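Local coordinates for protein dTDP-4-amino-4,6-dideoxyglucose formyltransferase (Mycobacterium tuberculosis CAS/NITR204, PDB 5VYQ) that probably transfers a formyl group from a folate cofactor to the 4-amino group of dTDP-4-amino-4,6-dideoxyglucose, at residues D48-P53 with G59-D64; A35-L40 with L80-K85. All coordinates share one frame; numbering follows the deposited sequence.

How the contacts relate
Contacts 1 and 2 lie side by side, their centres 11 Å apart, and illustrate how loops that follow sheet strands can stand at different depths from a ligand site. Both reach the same mixed sheet: contact 1 lies at the end of one of its edge strands, 47-50, whereas contact 2 backs strand 78-82 with helix 31-43. They meet directly, Val49 CG2 lying 4.0 Å from Ala37 CB and Ser52 CB 4.0 Å from Cys84 SG. Residues 83-85 of contact 2 reach the bound nucleotide sugar, and Ser81, Cys84 and Lys85 line the folate pocket. Contact 1 stays further back, the side chain of Ser52 being about 9 Å from the sugar nucleotide and about 8 Å from the folate.

Contact 1: D48-P53 with G59-D64; sequences DVYQSP and GVPRCD. With NA (sodium ion), chain L.
Just past the end of strand 47-50, Gln51 forms a single beta bridge with Arg62, its N donating to Pro61 O at 2.8 Å and its O accepting from Cys63 N at 2.8 Å, while the end-to-end directions of the two segments differ by 59°. The Gln51 side chain adds a third bond. With CG set between the backbone N and the carbonyl carbon (chi1 73°) and the chain extended beyond it, NE2 reaches Val60 O at 2.9 Å; this acceptor lies close to the amide plane, and OE1 is taken by Leu57 N. The same amide lies almost flat on the guanidinium of Arg62, the planes 13° apart and NE2 3.6 Å above the centre of the group. From the edge of that guanidinium, NH1 makes a weak bond to Ser52 O, and its stronger partner is Gly55 O. Beside the bridge, the Tyr50 ring brings CD2 to 3.8 Å from Pro61 CB, and Cys63 SG stands above the ring face at 5.2 Å from its centroid. Tyr50 OH binds a sodium ion at 2.6 Å. Gln51 is thus held at both ends of its amide as well as along its backbone, and stacking on the guanidinium limits how that amide can turn; four hydrogen bonds, one of them weak, join the segments, with apolar packing at Tyr50, Pro61 and Cys63.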
loop_
_atom_site.group_PDB
_atom_site.type_symbol
_atom_site.label_atom_id
_atom_site.label_comp_id
_atom_site.label_asym_id
_atom_site.label_seq_id
_atom_site.Cartn_x
_atom_site.Cartn_y
_atom_site.Cartn_z
ATOM N N ASP A 48 8.634 -40.389 7.637
ATOM C CA ASP A 48 9.799 -39.629 7.185
ATOM C C ASP A 48 9.378 -38.319 6.514
ATOM O O ASP A 48 8.346 -38.309 5.830
ATOM C CB ASP A 48 10.541 -40.466 6.145
ATOM C CG ASP A 48 11.185 -41.695 6.732
ATOM O OD1 ASP A 48 11.343 -41.759 7.963
ATOM O OD2 ASP A 48 11.444 -42.639 5.977
ATOM N N VAL A 49 10.185 -37.267 6.671
ATOM C CA VAL A 49 9.896 -35.948 6.152
ATOM C C VAL A 49 11.099 -35.461 5.347
ATOM O O VAL A 49 12.242 -35.368 5.833
ATOM C CB VAL A 49 9.545 -34.963 7.288
ATOM C CG1 VAL A 49 9.387 -33.572 6.732
ATOM C CG2 VAL A 49 8.284 -35.414 8.022
ATOM N N TYR A 50 10.847 -35.181 4.085
ATOM C CA TYR A 50 11.817 -34.653 3.160
ATOM C C TYR A 50 11.275 -33.489 2.363
ATOM O O TYR A 50 10.063 -33.299 2.242
ATOM C CB TYR A 50 12.197 -35.717 2.144
ATOM C CG TYR A 50 13.006 -36.854 2.604
ATOM C CD1 TYR A 50 12.423 -38.024 3.040
ATOM C CD2 TYR A 50 14.382 -36.814 2.413
ATOM C CE1 TYR A 50 13.197 -39.111 3.416
ATOM C CE2 TYR A 50 15.161 -37.893 2.776
ATOM C CZ TYR A 50 14.567 -39.022 3.276
ATOM O OH TYR A 50 15.391 -40.084 3.558
ATOM N N GLN A 51 12.193 -32.681 1.850
ATOM C CA GLN A 51 11.846 -31.705 0.854
ATOM C C GLN A 51 12.292 -32.167 -0.503
ATOM O O GLN A 51 13.060 -33.118 -0.626
ATOM C CB GLN A 51 12.367 -30.324 1.209
ATOM C CG GLN A 51 13.868 -30.198 1.040
ATOM C CD GLN A 51 14.341 -28.777 1.327
ATOM O OE1 GLN A 51 13.712 -27.787 0.979
ATOM N NE2 GLN A 51 15.473 -28.688 1.978
ATOM N N SER A 52 11.746 -31.539 -1.530
ATOM C CA SER A 52 12.105 -31.901 -2.897
ATOM C C SER A 52 13.392 -31.142 -3.283
ATOM O O SER A 52 13.960 -30.361 -2.494
ATOM C CB SER A 52 10.923 -31.690 -3.827
ATOM O OG SER A 52 10.922 -30.375 -4.293
ATOM N N PRO A 53 13.898 -31.422 -4.493
ATOM C CA PRO A 53 15.039 -30.619 -4.950
ATOM C C PRO A 53 14.686 -29.127 -5.146
ATOM O O PRO A 53 15.573 -28.297 -5.188
ATOM C CB PRO A 53 15.411 -31.258 -6.303
ATOM C CG PRO A 53 14.639 -32.540 -6.403
ATOM C CD PRO A 53 13.432 -32.373 -5.511
ATOM N N GLY A 59 18.189 -27.099 6.334
ATOM C CA GLY A 59 18.396 -28.263 7.180
ATOM C C GLY A 59 17.520 -29.486 6.889
ATOM O O GLY A 59 17.660 -30.521 7.514
ATOM N N VAL A 60 16.603 -29.385 5.939
ATOM C CA VAL A 60 15.691 -30.494 5.664
ATOM C C VAL A 60 16.280 -31.386 4.568
ATOM O O VAL A 60 16.679 -30.882 3.518
ATOM C CB VAL A 60 14.337 -29.923 5.230
ATOM C CG1 VAL A 60 13.390 -31.082 4.936
ATOM C CG2 VAL A 60 13.810 -29.032 6.344
ATOM N N PRO A 61 16.330 -32.699 4.800
ATOM C CA PRO A 61 16.908 -33.573 3.776
ATOM C C PRO A 61 16.076 -33.596 2.515
ATOM O O PRO A 61 14.847 -33.344 2.557
ATOM C CB PRO A 61 16.948 -34.953 4.430
ATOM C CG PRO A 61 16.016 -34.872 5.585
ATOM C CD PRO A 61 15.911 -33.444 6.001
ATOM N N ARG A 62 16.767 -33.831 1.414
ATOM C CA ARG A 62 16.142 -33.795 0.088
ATOM C C ARG A 62 15.836 -35.177 -0.503
ATOM O O ARG A 62 16.567 -36.161 -0.288
ATOM C CB ARG A 62 16.996 -32.980 -0.864
ATOM C CG ARG A 62 17.296 -31.565 -0.390
ATOM C CD ARG A 62 18.060 -30.789 -1.437
ATOM N NE ARG A 62 18.131 -29.387 -1.026
ATOM C CZ ARG A 62 17.218 -28.459 -1.278
ATOM N NH1 ARG A 62 16.123 -28.717 -1.978
ATOM N NH2 ARG A 62 17.417 -27.226 -0.832
ATOM N N CYS A 63 14.752 -35.250 -1.283
ATOM C CA CYS A 63 14.417 -36.441 -2.036
ATOM C C CYS A 63 13.913 -36.068 -3.409
ATOM O O CYS A 63 12.948 -35.300 -3.546
ATOM C CB CYS A 63 13.354 -37.228 -1.283
ATOM S SG CYS A 63 12.800 -38.725 -2.133
ATOM N N ASP A 64 14.600 -36.577 -4.428
ATOM C CA ASP A 64 14.201 -36.353 -5.807
ATOM C C ASP A 64 13.250 -37.491 -6.135
ATOM O O ASP A 64 13.631 -38.623 -6.462
ATOM C CB ASP A 64 15.393 -36.325 -6.762
ATOM C CG ASP A 64 14.979 -36.008 -8.175
ATOM O OD1 ASP A 64 13.873 -36.438 -8.612
ATOM O OD2 ASP A 64 15.787 -35.342 -8.842
HETATM NA NA NA L . 17.863 -40.476 2.880
#

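Contact 2: A35-L40 with L80-K85; sequences ALAVDL and LSFHCK. With 0FX (dTDP-4-amino-4,6-dideoxyglucose), chain D; FON (N-{[4-({[(6R)-2-amino-5-formyl-4-oxo-1,4,5,6,7,8-hexahydropteridin-6-yl]methyl}amino)phenyl]carbonyl}-L-glutamic acid), chain C.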
loop_
_atom_site.group_PDB
_atom_site.type_symbol
_atom_site.label_atom_id
_atom_site.label_comp_id
_atom_site.label_asym_id
_atom_site.label_seq_id
_atom_site.Cartn_x
_atom_site.Cartn_y
_atom_site.Cartn_z
ATOM N N ALA A 35 6.460 -27.561 9.219
ATOM C CA ALA A 35 6.231 -27.553 10.665
ATOM C C ALA A 35 5.078 -28.446 11.068
ATOM O O ALA A 35 5.108 -29.115 12.093
ATOM C CB ALA A 35 6.003 -26.131 11.172
ATOM N N LEU A 36 4.023 -28.460 10.252
ATOM C CA LEU A 36 2.918 -29.363 10.500
ATOM C C LEU A 36 3.342 -30.832 10.368
ATOM O O LEU A 36 2.988 -31.653 11.227
ATOM C CB LEU A 36 1.786 -29.032 9.521
ATOM C CG LEU A 36 0.518 -29.873 9.512
ATOM C CD1 LEU A 36 -0.175 -29.815 10.863
ATOM C CD2 LEU A 36 -0.431 -29.356 8.456
ATOM N N ALA A 37 4.081 -31.162 9.311
ATOM C CA ALA A 37 4.670 -32.495 9.128
ATOM C C ALA A 37 5.476 -32.934 10.395
ATOM O O ALA A 37 5.309 -34.067 10.886
ATOM C CB ALA A 37 5.541 -32.530 7.893
ATOM N N VAL A 38 6.315 -32.042 10.896
ATOM C CA VAL A 38 7.118 -32.323 12.095
ATOM C C VAL A 38 6.217 -32.622 13.284
ATOM O O VAL A 38 6.426 -33.546 14.079
ATOM C CB VAL A 38 8.099 -31.166 12.390
ATOM C CG1 VAL A 38 8.684 -31.255 13.805
ATOM C CG2 VAL A 38 9.173 -31.164 11.325
ATOM N N ASP A 39 5.168 -31.839 13.439
ATOM C CA ASP A 39 4.209 -32.088 14.515
ATOM C C ASP A 39 3.528 -33.418 14.358
ATOM O O ASP A 39 3.292 -34.118 15.343
ATOM C CB ASP A 39 3.136 -31.013 14.568
ATOM C CG ASP A 39 3.639 -29.743 15.160
ATOM O OD1 ASP A 39 4.730 -29.756 15.762
ATOM O OD2 ASP A 39 2.916 -28.747 15.032
ATOM N N LEU A 40 3.210 -33.803 13.116
ATOM C CA LEU A 40 2.595 -35.107 12.903
ATOM C C LEU A 40 3.534 -36.270 13.250
ATOM O O LEU A 40 3.089 -37.365 13.642
ATOM C CB LEU A 40 2.136 -35.296 11.464
ATOM C CG LEU A 40 0.862 -34.607 11.012
ATOM C CD1 LEU A 40 0.676 -34.987 9.549
ATOM C CD2 LEU A 40 -0.349 -35.123 11.789
ATOM N N LEU A 80 2.513 -38.453 1.305
ATOM C CA LEU A 80 1.809 -37.171 1.404
ATOM C C LEU A 80 2.594 -36.024 0.802
ATOM O O LEU A 80 3.778 -35.847 1.066
ATOM C CB LEU A 80 1.573 -36.876 2.866
ATOM C CG LEU A 80 0.859 -37.936 3.679
ATOM C CD1 LEU A 80 0.643 -37.505 5.115
ATOM C CD2 LEU A 80 -0.462 -38.338 3.047
ATOM N N SER A 81 1.908 -35.248 -0.032
ATOM C CA SER A 81 2.421 -33.965 -0.513
ATOM C C SER A 81 1.891 -32.866 0.403
ATOM O O SER A 81 0.684 -32.562 0.402
ATOM C CB SER A 81 2.001 -33.724 -1.959
ATOM O OG SER A 81 2.128 -32.347 -2.348
ATOM N N PHE A 82 2.797 -32.302 1.204
ATOM C CA PHE A 82 2.528 -31.141 2.022
ATOM C C PHE A 82 3.147 -29.965 1.281
ATOM O O PHE A 82 4.197 -29.459 1.658
ATOM C CB PHE A 82 3.077 -31.349 3.437
ATOM C CG PHE A 82 2.171 -32.088 4.391
ATOM C CD1 PHE A 82 1.258 -33.014 3.966
ATOM C CD2 PHE A 82 2.263 -31.851 5.750
ATOM C CE1 PHE A 82 0.461 -33.704 4.868
ATOM C CE2 PHE A 82 1.452 -32.519 6.665
ATOM C CZ PHE A 82 0.574 -33.482 6.223
ATOM N N HIS A 83 2.492 -29.562 0.176
ATOM C CA HIS A 83 3.000 -28.513 -0.668
ATOM C C HIS A 83 4.359 -28.884 -1.252
ATOM O O HIS A 83 5.317 -28.086 -1.228
ATOM C CB HIS A 83 3.168 -27.157 0.032
ATOM C CG HIS A 83 1.960 -26.578 0.717
ATOM N ND1 HIS A 83 1.845 -25.214 0.899
ATOM C CD2 HIS A 83 0.886 -27.131 1.334
ATOM C CE1 HIS A 83 0.747 -24.955 1.590
ATOM N NE2 HIS A 83 0.135 -26.098 1.841
ATOM N N CYS A 84 4.487 -30.109 -1.757
ATOM C CA CYS A 84 5.640 -30.491 -2.535
ATOM C C CYS A 84 5.558 -29.857 -3.911
ATOM O O CYS A 84 4.542 -29.995 -4.593
ATOM C CB CYS A 84 5.659 -32.021 -2.686
ATOM S SG CYS A 84 7.041 -32.632 -3.647
ATOM N N LYS A 85 6.619 -29.194 -4.336
ATOM C CA LYS A 85 6.598 -28.496 -5.623
ATOM C C LYS A 85 6.945 -29.406 -6.801
ATOM O O LYS A 85 6.595 -29.060 -7.943
ATOM C CB LYS A 85 7.545 -27.265 -5.633
ATOM C CG LYS A 85 7.095 -26.133 -4.733
ATOM C CD LYS A 85 6.280 -25.057 -5.456
ATOM C CE LYS A 85 5.905 -23.810 -4.642
ATOM N NZ LYS A 85 6.977 -23.249 -3.771
HETATM O O4P 0FX D . 1.555 -22.331 -0.654
HETATM P P2 0FX D . 2.565 -22.950 -1.559
HETATM O O3P 0FX D . 3.536 -23.918 -0.921
HETATM O O1G 0FX D . 1.638 -23.539 -2.742
HETATM C C1G 0FX D . 2.115 -23.728 -4.063
HETATM C C2G 0FX D . 0.882 -23.760 -4.975
HETATM O O2G 0FX D . 0.186 -22.525 -4.754
HETATM C C3G 0FX D . -0.038 -24.918 -4.553
HETATM O O3G 0FX D . -1.305 -24.878 -5.254
HETATM C C4G 0FX D . 0.733 -26.227 -4.670
HETATM N N4A 0FX D . -0.175 -27.295 -4.190
HETATM C C5G 0FX D . 2.005 -26.127 -3.826
HETATM C C6G 0FX D . 2.910 -27.300 -4.199
HETATM O O5G 0FX D . 2.815 -24.977 -4.124
HETATM O OPP 0FX D . 3.396 -21.834 -2.370
HETATM P P 0FX D . 4.556 -20.832 -1.864
HETATM O O1P 0FX D . 5.514 -20.727 -2.987
HETATM O O2P 0FX D . 4.980 -21.232 -0.474
HETATM O O5 0FX D . 3.819 -19.416 -1.706
HETATM C C5 0FX D . 2.914 -19.165 -0.656
HETATM C C4 0FX D . 2.143 -17.896 -0.963
HETATM O O4 0FX D . 3.067 -16.811 -0.978
HETATM C C3 0FX D . 1.472 -17.805 -2.333
HETATM O O3 0FX D . 0.171 -18.403 -2.302
HETATM C C2 0FX D . 1.366 -16.322 -2.635
HETATM C C1 0FX D . 2.629 -15.852 -1.949
HETATM N N11 0FX D . 3.726 -15.649 -2.903
HETATM C C61 0FX D . 4.773 -16.487 -3.057
HETATM C C51 0FX D . 5.788 -16.209 -3.951
HETATM C C5A 0FX D . 6.916 -17.195 -4.122
HETATM C C21 0FX D . 3.792 -14.430 -3.574
HETATM O O21 0FX D . 2.810 -13.579 -3.395
HETATM N N31 0FX D . 4.750 -14.133 -4.454
HETATM C C41 0FX D . 5.780 -14.996 -4.603
HETATM O O41 0FX D . 6.748 -14.657 -5.477
HETATM N N1 FON C . 1.748 -34.414 -8.597
HETATM C C2 FON C . 0.635 -34.675 -9.274
HETATM N NA2 FON C . 0.649 -35.706 -10.166
HETATM N N3 FON C . -0.458 -33.917 -9.081
HETATM C C4 FON C . -0.498 -32.877 -8.214
HETATM O O4 FON C . -1.548 -32.214 -8.036
HETATM C C4A FON C . 0.710 -32.585 -7.423
HETATM N N5 FON C . 0.869 -31.525 -6.515
HETATM C C6 FON C . 2.257 -31.064 -6.351
HETATM C C7 FON C . 3.098 -32.273 -5.932
HETATM N N8 FON C . 2.985 -33.281 -6.957
HETATM C C8A FON C . 1.856 -33.454 -7.669
HETATM C C9 FON C . 2.815 -30.347 -7.600
HETATM N N10 FON C . 2.074 -29.106 -7.807
HETATM C C11 FON C . 2.787 -26.451 -10.929
HETATM C C12 FON C . 1.739 -26.240 -10.033
HETATM C C13 FON C . 1.522 -27.142 -8.997
HETATM C C14 FON C . 2.349 -28.247 -8.828
HETATM C C15 FON C . 3.398 -28.472 -9.713
HETATM C C16 FON C . 3.609 -27.574 -10.760
HETATM C C FON C . 3.007 -25.443 -12.065
HETATM O O FON C . 2.422 -24.340 -12.114
HETATM N N FON C . 3.889 -25.774 -13.013
HETATM C CA FON C . 4.279 -24.886 -14.107
HETATM C CB FON C . 5.799 -24.667 -14.169
HETATM C CG FON C . 6.278 -24.059 -12.845
HETATM C CD FON C . 7.633 -23.379 -12.846
HETATM O OE1 FON C . 8.087 -22.937 -13.921
HETATM O OE2 FON C . 8.236 -23.240 -11.749
HETATM C CT FON C . 3.761 -25.447 -15.398
HETATM O O1 FON C . 3.697 -24.635 -16.352
HETATM O O2 FON C . 3.411 -26.652 -15.456
HETATM C CP1 FON C . -0.119 -30.994 -5.927
HETATM O O3 FON C . 0.022 -30.052 -5.156
#
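Phe82 points its ring at helix 31-43, and three helix residues, Leu36, Ala37 and Leu40, pack along one side of it. The ring comes in with its CD2-CE2-CZ side leading. CE2 lies 4.0 Å from Ala37 N, which sits at the ring edge near its plane, and Ala37 CB packs against CD2 at the same distance. Leu40 crosses the ring obliquely, its CD1 branch touching CZ at 3.7 Å. Leu36 instead stands at about a right angle to Phe82 and offers CG to CE2; its own CG is anti to the backbone N (chi1 177°), which carries the branch toward the strand. Ile26 and Val101, from the strands on either side of 78-82, add to the packing round Phe82. No hydrogen bond crosses the contact, and all four residues that touch are buried.

Beyond Phe82 the chain turns from the core to the ligands. His83 ND1 donates to O3P of the sugar nucleotide at 2.8 Å, the phosphate oxygen lying at the edge of the imidazole, while NE2 is bonded to Glu166. Lys85 bends at chi2 and chi4 to bring NZ within 3.0 Å of O1P, on the other phosphate. Cys84 O lies against both ligands, 3.0 Å from the folate C7. A helix packed, running roughly opposite (136°), on a strand of the parallel part of the sheet, with a ligand-binding loop after that strand, is characteristic of a Rossmann-like alpha/beta domain, as in the N-terminal domain of formyltransferases; here that loop lines the sugar-nucleotide and folate pockets.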